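Local atomic coordinates of uncharacterized protein (Chaetomium thermophilum, PDB entry 3LPZ), a protein that probably acts in the Get pathway of tail-anchored protein biogenesis, as an alpha-solenoid that binds Get5. Residues A[227-230]-A[235-238]; A[208-213]-A[247-252]. All blocks are in the same frame, centred on the assembly; numbering follows the deposited sequence.

Interaction 1. Residues A[227-230]-A[235-238]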
ATOM      1  N   GLN A 227      18.787 -18.128  15.537  1.00 26.93           N
ATOM      2  CA  GLN A 227      18.441 -18.356  16.929  1.00 31.17           C
ATOM      3  C   GLN A 227      17.080 -17.719  17.208  1.00 34.53           C
ATOM      4  O   GLN A 227      16.689 -16.751  16.554  1.00 33.19           O
ATOM      5  CB  GLN A 227      19.489 -17.732  17.843  1.00 30.54           C
ATOM      6  CG  GLN A 227      20.823 -18.424  17.703  1.00 31.84           C
ATOM      7  CD  GLN A 227      21.967 -17.625  18.249  1.00 32.83           C
ATOM      8  OE1 GLN A 227      21.876 -16.402  18.391  1.00 34.92           O
ATOM      9  NE2 GLN A 227      23.063 -18.300  18.547  1.00 30.91           N
ATOM     10  N   ASN A 228      16.377 -18.281  18.180  1.00 39.40           N
ATOM     11  CA  ASN A 228      15.145 -17.677  18.693  1.00 44.96           C
ATOM     12  C   ASN A 228      15.325 -16.999  20.046  1.00 48.14           C
ATOM     13  O   ASN A 228      16.216 -17.364  20.831  1.00 48.89           O
ATOM     14  CB  ASN A 228      14.037 -18.715  18.774  1.00 45.46           C
ATOM     15  CG  ASN A 228      13.434 -19.008  17.420  1.00 47.51           C
ATOM     16  OD1 ASN A 228      12.599 -18.245  16.923  1.00 52.17           O
ATOM     17  ND2 ASN A 228      13.853 -20.105  16.807  1.00 48.32           N
ATOM     18  N   ILE A 229      14.514 -15.971  20.271  1.00 51.40           N
ATOM     19  CA  ILE A 229      14.260 -15.418  21.601  1.00 54.55           C
ATOM     20  C   ILE A 229      12.740 -15.330  21.767  1.00 56.05           C
ATOM     21  O   ILE A 229      12.249 -14.967  22.837  1.00 57.04           O
ATOM     22  CB  ILE A 229      14.888 -14.004  21.812  1.00 54.86           C
ATOM     23  CG1 ILE A 229      16.244 -13.866  21.119  1.00 54.86           C
ATOM     24  CG2 ILE A 229      15.028 -13.687  23.322  1.00 55.62           C
ATOM     25  CD1 ILE A 229      16.817 -12.453  21.158  1.00 54.75           C
ATOM     26  N   GLY A 230      12.002 -15.680  20.704  1.00 57.35           N
ATOM     27  CA  GLY A 230      10.526 -15.625  20.684  1.00 58.59           C
ATOM     28  C   GLY A 230       9.769 -16.877  21.138  1.00 59.32           C
ATOM     29  O   GLY A 230      10.298 -17.696  21.896  1.00 59.39           O
ATOM     30  N   GLU A 235       7.491 -15.136  17.262  1.00 48.40           N
ATOM     31  CA  GLU A 235       8.807 -15.502  16.730  1.00 47.27           C
ATOM     32  C   GLU A 235       9.764 -14.302  16.677  1.00 45.16           C
ATOM     33  O   GLU A 235       9.497 -13.311  16.009  1.00 45.34           O
ATOM     34  CB  GLU A 235       8.640 -16.097  15.320  1.00 48.18           C
ATOM     35  CG  GLU A 235       7.633 -17.248  15.223  1.00 50.67           C
ATOM     36  CD  GLU A 235       6.584 -17.022  14.133  1.00 54.18           C
ATOM     37  OE1 GLU A 235       6.889 -17.206  12.920  1.00 55.23           O
ATOM     38  OE2 GLU A 235       5.441 -16.660  14.498  1.00 55.46           O
ATOM     39  N   LEU A 236      10.854 -14.378  17.417  1.00 42.30           N
ATOM     40  CA  LEU A 236      11.879 -13.361  17.336  1.00 39.70           C
ATOM     41  C   LEU A 236      13.194 -14.026  16.956  1.00 37.34           C
ATOM     42  O   LEU A 236      13.767 -14.769  17.767  1.00 36.79           O
ATOM     43  CB  LEU A 236      12.031 -12.607  18.653  1.00 40.23           C
ATOM     44  CG  LEU A 236      12.905 -11.379  18.389  1.00 42.29           C
ATOM     45  CD1 LEU A 236      12.038 -10.177  17.955  1.00 42.30           C
ATOM     46  CD2 LEU A 236      13.805 -11.043  19.585  1.00 44.59           C
ATOM     47  N   ARG A 237      13.663 -13.752  15.735  1.00 33.92           N
ATOM     48  CA  ARG A 237      14.815 -14.453  15.178  1.00 31.97           C
ATOM     49  C   ARG A 237      16.061 -13.576  15.118  1.00 30.67           C
ATOM     50  O   ARG A 237      16.012 -12.396  14.710  1.00 31.30           O
ATOM     51  CB  ARG A 237      14.498 -15.076  13.808  1.00 31.79           C
ATOM     52  CG  ARG A 237      13.282 -16.007  13.832  1.00 33.72           C
ATOM     53  CD  ARG A 237      12.963 -16.530  12.460  1.00 36.01           C
ATOM     54  NE  ARG A 237      11.933 -17.563  12.518  1.00 37.38           N
ATOM     55  CZ  ARG A 237      10.648 -17.353  12.252  1.00 36.30           C
ATOM     56  NH1 ARG A 237      10.207 -16.148  11.874  1.00 31.99           N
ATOM     57  NH2 ARG A 237       9.802 -18.361  12.366  1.00 37.99           N
ATOM     58  N   ILE A 238      17.172 -14.168  15.541  1.00 27.54           N
ATOM     59  CA  ILE A 238      18.480 -13.554  15.460  1.00 25.55           C
ATOM     60  C   ILE A 238      19.313 -14.315  14.428  1.00 24.29           C
ATOM     61  O   ILE A 238      19.407 -15.549  14.467  1.00 23.12           O
ATOM     62  CB  ILE A 238      19.174 -13.577  16.860  1.00 25.89           C
ATOM     63  CG1 ILE A 238      18.351 -12.732  17.842  1.00 26.74           C
ATOM     64  CG2 ILE A 238      20.676 -13.154  16.774  1.00 25.93           C
ATOM     65  CD1 ILE A 238      18.285 -11.154  17.491  1.00 28.60           C
TER
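Q227 and I238 form an antiparallel hydrogen-bonded pair: I238 N gives a bond to Q227 O (2.8 Å), and Q227 N returns one to I238 O (2.9 Å). N228 and R237 follow as the non-hydrogen-bonded pair. Beyond the last paired residues, I229 N still reaches L236 O (2.9 Å), so the ladder runs one bond further into the loop. Two CA-H...O contacts line the same seam, R237 CA to Q227 O and N228 CA to L236 O.

The side chain of I229 lies alongside that of L236 and crosses I238 at a slant. Its CD1 does the touching, 3.7 Å from L236 CD2 and also 3.7 Å from I238 CG1; with CG1 turned beside the backbone N (chi1 -37°), the branch reaches both. L236 also packs on Y210, S249 and L253 of the flanking helices. On the face shared by N228 and R237 the two side chains lie alongside each other, pointing the same way, N228 OD1 standing 3.9 Å from R237 CG. The extended R237 carries its guanidinium to E235, where NH2 meets OE1 (3.2 Å) in a salt bridge, while NH1 bonds T214 OG1.

The chemistry is that of a small surface beta hairpin in a helical solenoid: backbone bonds set the pairing, and L236 and R237 tie it to the neighbouring helices.

Interaction 2. Residues A[208-213]-A[247-252]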
ATOM      1  N   THR A 208       3.779  -8.920  11.867  1.00 20.89           N
ATOM      2  CA  THR A 208       3.407  -9.963  10.923  1.00 20.43           C
ATOM      3  C   THR A 208       4.387  -9.985   9.728  1.00 20.00           C
ATOM      4  O   THR A 208       4.873 -11.052   9.343  1.00 20.08           O
ATOM      5  CB  THR A 208       1.927  -9.788  10.444  1.00 20.23           C
ATOM      6  OG1 THR A 208       1.059  -9.928  11.580  1.00 22.52           O
ATOM      7  CG2 THR A 208       1.532 -10.826   9.375  1.00 20.72           C
ATOM      8  N   ALA A 209       4.648  -8.827   9.118  1.00 19.24           N
ATOM      9  CA  ALA A 209       5.564  -8.789   7.969  1.00 18.91           C
ATOM     10  C   ALA A 209       6.947  -9.339   8.353  1.00 18.99           C
ATOM     11  O   ALA A 209       7.534 -10.131   7.633  1.00 17.76           O
ATOM     12  CB  ALA A 209       5.692  -7.366   7.414  1.00 18.99           C
ATOM     13  N   TYR A 210       7.438  -8.945   9.518  1.00 18.81           N
ATOM     14  CA  TYR A 210       8.708  -9.443  10.016  1.00 19.20           C
ATOM     15  C   TYR A 210       8.704 -10.978  10.171  1.00 19.86           C
ATOM     16  O   TYR A 210       9.624 -11.681   9.734  1.00 19.29           O
ATOM     17  CB  TYR A 210       8.989  -8.783  11.358  1.00 19.58           C
ATOM     18  CG  TYR A 210      10.098  -9.448  12.119  1.00 21.15           C
ATOM     19  CD1 TYR A 210      11.434  -9.175  11.816  1.00 19.60           C
ATOM     20  CD2 TYR A 210       9.808 -10.371  13.143  1.00 24.49           C
ATOM     21  CE1 TYR A 210      12.464  -9.809  12.503  1.00 22.03           C
ATOM     22  CE2 TYR A 210      10.843 -11.000  13.840  1.00 25.83           C
ATOM     23  CZ  TYR A 210      12.165 -10.705  13.511  1.00 24.72           C
ATOM     24  OH  TYR A 210      13.184 -11.328  14.211  1.00 28.18           O
ATOM     25  N   ARG A 211       7.645 -11.509  10.764  1.00 20.74           N
ATOM     26  CA  ARG A 211       7.591 -12.952  10.978  1.00 22.22           C
ATOM     27  C   ARG A 211       7.532 -13.691   9.632  1.00 21.40           C
ATOM     28  O   ARG A 211       8.263 -14.657   9.416  1.00 22.85           O
ATOM     29  CB  ARG A 211       6.401 -13.309  11.872  1.00 23.03           C
ATOM     30  CG  ARG A 211       6.583 -12.763  13.303  1.00 27.66           C
ATOM     31  CD  ARG A 211       5.579 -13.372  14.260  1.00 35.36           C
ATOM     32  NE  ARG A 211       4.295 -12.703  14.223  1.00 41.13           N
ATOM     33  CZ  ARG A 211       3.844 -11.905  15.196  1.00 45.01           C
ATOM     34  NH1 ARG A 211       4.577 -11.665  16.289  1.00 47.22           N
ATOM     35  NH2 ARG A 211       2.652 -11.351  15.085  1.00 46.23           N
ATOM     36  N   ILE A 212       6.689 -13.229   8.726  1.00 20.63           N
ATOM     37  CA  ILE A 212       6.599 -13.864   7.396  1.00 20.18           C
ATOM     38  C   ILE A 212       7.919 -13.805   6.635  1.00 19.20           C
ATOM     39  O   ILE A 212       8.369 -14.834   6.067  1.00 18.47           O
ATOM     40  CB  ILE A 212       5.438 -13.282   6.548  1.00 20.16           C
ATOM     41  CG1 ILE A 212       4.063 -13.563   7.209  1.00 21.06           C
ATOM     42  CG2 ILE A 212       5.487 -13.775   5.080  1.00 19.93           C
ATOM     43  CD1 ILE A 212       3.614 -15.076   7.302  1.00 22.00           C
ATOM     44  N   PHE A 213       8.552 -12.634   6.608  1.00 18.31           N
ATOM     45  CA  PHE A 213       9.769 -12.483   5.801  1.00 19.00           C
ATOM     46  C   PHE A 213      10.876 -13.395   6.382  1.00 19.23           C
ATOM     47  O   PHE A 213      11.554 -14.126   5.642  1.00 19.14           O
ATOM     48  CB  PHE A 213      10.245 -11.018   5.801  1.00 18.56           C
ATOM     49  CG  PHE A 213      11.449 -10.778   4.955  1.00 18.65           C
ATOM     50  CD1 PHE A 213      12.737 -11.020   5.451  1.00 18.01           C
ATOM     51  CD2 PHE A 213      11.306 -10.299   3.639  1.00 18.06           C
ATOM     52  CE1 PHE A 213      13.881 -10.791   4.640  1.00 19.55           C
ATOM     53  CE2 PHE A 213      12.424 -10.073   2.833  1.00 19.32           C
ATOM     54  CZ  PHE A 213      13.719 -10.325   3.328  1.00 19.10           C
ATOM     55  N   PHE A 247      19.147  -5.700  14.140  1.00 21.61           N
ATOM     56  CA  PHE A 247      18.707  -4.356  14.459  1.00 21.51           C
ATOM     57  C   PHE A 247      17.183  -4.206  14.322  1.00 21.14           C
ATOM     58  O   PHE A 247      16.507  -3.680  15.223  1.00 20.65           O
ATOM     59  CB  PHE A 247      19.391  -3.355  13.519  1.00 22.04           C
ATOM     60  CG  PHE A 247      18.867  -1.961  13.653  1.00 22.58           C
ATOM     61  CD1 PHE A 247      19.301  -1.140  14.695  1.00 23.75           C
ATOM     62  CD2 PHE A 247      17.940  -1.464  12.738  1.00 22.91           C
ATOM     63  CE1 PHE A 247      18.821   0.186  14.819  1.00 25.34           C
ATOM     64  CE2 PHE A 247      17.442  -0.158  12.859  1.00 24.50           C
ATOM     65  CZ  PHE A 247      17.887   0.670  13.903  1.00 25.15           C
ATOM     66  N   ILE A 248      16.653  -4.647  13.185  1.00 20.77           N
ATOM     67  CA  ILE A 248      15.205  -4.649  12.960  1.00 20.99           C
ATOM     68  C   ILE A 248      14.440  -5.469  14.018  1.00 21.94           C
ATOM     69  O   ILE A 248      13.452  -4.974  14.567  1.00 21.76           O
ATOM     70  CB  ILE A 248      14.835  -5.158  11.547  1.00 21.09           C
ATOM     71  CG1 ILE A 248      15.382  -4.213  10.466  1.00 20.36           C
ATOM     72  CG2 ILE A 248      13.301  -5.364  11.427  1.00 20.14           C
ATOM     73  CD1 ILE A 248      15.383  -4.879   9.055  1.00 23.39           C
ATOM     74  N   SER A 249      14.884  -6.701  14.292  1.00 22.18           N
ATOM     75  CA  SER A 249      14.229  -7.531  15.326  1.00 23.25           C
ATOM     76  C   SER A 249      14.190  -6.833  16.675  1.00 22.84           C
ATOM     77  O   SER A 249      13.166  -6.847  17.319  1.00 22.57           O
ATOM     78  CB  SER A 249      14.928  -8.880  15.530  1.00 23.10           C
ATOM     79  OG  SER A 249      15.027  -9.593  14.325  1.00 26.03           O
ATOM     80  N   MET A 250      15.315  -6.266  17.104  1.00 23.05           N
ATOM     81  CA  MET A 250      15.369  -5.571  18.400  1.00 24.13           C
ATOM     82  C   MET A 250      14.610  -4.235  18.404  1.00 23.31           C
ATOM     83  O   MET A 250      14.062  -3.821  19.418  1.00 23.16           O
ATOM     84  CB  MET A 250      16.822  -5.337  18.846  1.00 24.57           C
ATOM     85  CG  MET A 250      17.672  -6.563  18.889  1.00 30.56           C
ATOM     86  SD  MET A 250      17.097  -7.727  20.121  1.00 42.60           S
ATOM     87  CE  MET A 250      17.455  -6.845  21.626  1.00 45.07           C
ATOM     88  N   LEU A 251      14.599  -3.546  17.275  1.00 23.21           N
ATOM     89  CA  LEU A 251      13.796  -2.348  17.140  1.00 23.79           C
ATOM     90  C   LEU A 251      12.320  -2.702  17.358  1.00 24.27           C
ATOM     91  O   LEU A 251      11.618  -2.025  18.124  1.00 24.53           O
ATOM     92  CB  LEU A 251      14.000  -1.693  15.766  1.00 24.38           C
ATOM     93  CG  LEU A 251      13.131  -0.472  15.433  1.00 26.43           C
ATOM     94  CD1 LEU A 251      13.385   0.641  16.432  1.00 27.95           C
ATOM     95  CD2 LEU A 251      13.367   0.028  13.980  1.00 28.28           C
ATOM     96  N   LEU A 252      11.849  -3.766  16.711  1.00 24.09           N
ATOM     97  CA  LEU A 252      10.482  -4.238  16.971  1.00 25.50           C
ATOM     98  C   LEU A 252      10.208  -4.588  18.433  1.00 27.51           C
ATOM     99  O   LEU A 252       9.115  -4.267  18.965  1.00 27.86           O
ATOM    100  CB  LEU A 252      10.125  -5.435  16.074  1.00 25.28           C
ATOM    101  CG  LEU A 252       9.814  -5.114  14.609  1.00 24.89           C
ATOM    102  CD1 LEU A 252       9.638  -6.423  13.824  1.00 22.64           C
ATOM    103  CD2 LEU A 252       8.567  -4.219  14.449  1.00 24.94           C
TER
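Y210 OH and S249 OG meet at 2.5 Å in a short hydrogen bond, the polar centre of a contact between two roughly antiparallel helices. The axes of the segments stay 11.4 Å apart at closest approach, with 147° between their directions, a wide spacing bridged mainly by the one tyrosine. Its ring leaves helix 203-220 with CG anti to the backbone N (chi1 166°), which sends the hydroxyl across the gap. S249 OG comes in at the ring edge, near the ring plane, and also lies 3.2 Å from Y210 CE1.

Packing is tight at the root of the tyrosine. L252 crosses it at a slant, and its CD1 sits 3.5 Å from Y210 CB and equally near CG. The loose side is that of I248, whose CG2 comes only to 4.3 Å from Y210 CD1. The backbones keep their distance too, Y210 CA and S249 CA being 7.9 Å apart. The partly exposed R211 turns instead to A234 and E235.

Both hydroxyls have further partners. Y210 OH is also hydrogen-bonded to R237 N, and S249 OG to R237 O and to L245 O of its own helix. A phenylalanine in place of Y210 would probably keep much of the packing against L252 but leave S249 OG without its partner across the gap and R237 N without this acceptor. A buried pair of hydroxyls thus ties two well-spaced solenoid helices together in otherwise apolar packing, and binds both to the backbone of R237, which lies beside the pair.

Overall arrangement
Interaction 1 is nested in the loop closed by interaction 2: helix 203-220 leads into strand 227-228, and strand 237-238 leads on to helix 243-256. Their centres lie about 10 Å apart, on the same side of the chain's centre, interaction 1 at the surface and interaction 2 buried. They touch directly. R237, a strand residue of interaction 1, joins the two contacts through its backbone, and E235 packs against R211 and Y210. The hairpin thus fills in beside the widely spaced helix pair, joining consecutive helices of the alpha-solenoid within the Get4 family region.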